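PCP domain (Thermobifida fusca, PDB 7KW3) probably serves as a peptidyl carrier domain of a non-ribosomal peptide synthetase, holding amino acid or peptide intermediates on a phosphopantetheine arm. Local coordinates at residues 28-32 and 33-37. Residues are numbered along the deposited sequence; the frame is centred on the assembly and turned at random.
Sequences ADADF and FALGG
With its CG anti to the backbone N (chi1 -176°), Asp31 turns its carboxylate back over the turn that follows. Phe32 CG lies beside its carbonyl carbon (chi1 -171°) and Phe33 CG beside its backbone N (chi1 -62°), so both rings flank the peptide link between them and meet there. Asp31 OD1 accepts two N-H groups, tying the side chain to the start of the type I turn Phe33-Gly36: Ala34 N lies 2.9 Å from OD1 on a fairly straight bond from above the carboxylate plane, and Phe33 N bonds it weakly. Leu35 N donates a hydrogen bond to Asp31 O (3.1 Å), nearly along the C=O axis. Ala34 CB packs 3.6 Å from Asp31 CB; Leu35 CD1 lies 3.6 Å from Ala30 CB. Gly36 N to Phe33 O (3.2 Å) closes the turn, and Gly37 N to Phe32 O (2.9 Å) adds a wider loop round it. Gly36 has a positive phi, suited to glycine because a CB would jam against Leu35 O. Gly37 CA approaches Phe32 CE2 to 3.7 Å. The Phe32 edge points at the Phe33 face in a T-shaped pair, centroids 5.5 Å apart, with CD2 over the ring centre. The loop runs into helix 39-51, where, as in other carrier domains, the attachment serine is expected at the start, following the two glycines. Phe32 is buried against Tyr17, Val20 and Leu21 of helix 8-21 and Leu41 and Leu45 of helix 39-51; Phe33 meets Thr42 of helix 39-51 and Val61 and Phe62 of helix 58-63.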
# COMPACT_ATOMS: atom_id res chain seq x y z
N ALA A 28 0.96 3.93 -8.83
CA ALA A 28 0.42 2.59 -8.66
C ALA A 28 1.44 1.49 -8.92
O ALA A 28 1.18 0.33 -8.58
CB ALA A 28 -0.79 2.39 -9.57
N ASP A 29 2.59 1.81 -9.51
CA ASP A 29 3.66 0.85 -9.73
C ASP A 29 4.77 0.96 -8.68
O ASP A 29 5.82 0.34 -8.85
CB ASP A 29 4.23 1.03 -11.13
CG ASP A 29 4.71 2.45 -11.39
OD1 ASP A 29 4.57 3.33 -10.51
OD2 ASP A 29 5.23 2.69 -12.50
N ALA A 30 4.56 1.72 -7.62
CA ALA A 30 5.61 1.93 -6.63
C ALA A 30 5.87 0.68 -5.80
O ALA A 30 4.93 -0.04 -5.42
CB ALA A 30 5.23 3.08 -5.70
N ASP A 31 7.15 0.44 -5.53
CA ASP A 31 7.60 -0.67 -4.70
C ASP A 31 7.84 -0.15 -3.29
O ASP A 31 8.67 0.75 -3.10
CB ASP A 31 8.89 -1.28 -5.27
CG ASP A 31 9.36 -2.51 -4.50
OD1 ASP A 31 9.60 -2.42 -3.28
OD2 ASP A 31 9.50 -3.59 -5.14
N PHE A 32 7.13 -0.72 -2.32
CA PHE A 32 7.17 -0.19 -0.95
C PHE A 32 8.59 -0.20 -0.38
O PHE A 32 9.02 0.78 0.24
CB PHE A 32 6.22 -0.99 -0.06
CG PHE A 32 6.02 -0.41 1.30
CD1 PHE A 32 5.31 0.78 1.48
CD2 PHE A 32 6.51 -1.06 2.43
CE1 PHE A 32 5.11 1.31 2.74
CE2 PHE A 32 6.30 -0.53 3.71
CZ PHE A 32 5.60 0.66 3.86
N PHE A 33 9.35 -1.27 -0.62
CA PHE A 33 10.69 -1.34 -0.05
C PHE A 33 11.71 -0.57 -0.89
O PHE A 33 12.69 -0.05 -0.34
CB PHE A 33 11.10 -2.80 0.14
CG PHE A 33 10.20 -3.51 1.10
CD1 PHE A 33 10.37 -3.34 2.48
CD2 PHE A 33 9.13 -4.25 0.64
CE1 PHE A 33 9.51 -3.95 3.37
CE2 PHE A 33 8.26 -4.87 1.53
CZ PHE A 33 8.45 -4.72 2.90
N ALA A 34 11.48 -0.43 -2.19
CA ALA A 34 12.36 0.43 -2.97
C ALA A 34 12.25 1.89 -2.53
O ALA A 34 13.20 2.66 -2.70
CB ALA A 34 12.04 0.30 -4.46
N LEU A 35 11.10 2.28 -1.97
CA LEU A 35 10.85 3.64 -1.53
C LEU A 35 11.20 3.86 -0.07
O LEU A 35 10.87 4.92 0.49
CB LEU A 35 9.38 4.00 -1.76
CG LEU A 35 9.02 4.12 -3.23
CD1 LEU A 35 7.58 4.50 -3.37
CD2 LEU A 35 9.93 5.17 -3.86
N GLY A 36 11.83 2.89 0.58
CA GLY A 36 12.26 3.03 1.95
C GLY A 36 11.48 2.24 2.98
O GLY A 36 11.65 2.48 4.18
N GLY A 37 10.63 1.30 2.56
CA GLY A 37 9.87 0.52 3.53
C GLY A 37 10.76 -0.37 4.38
O GLY A 37 11.87 -0.74 4.01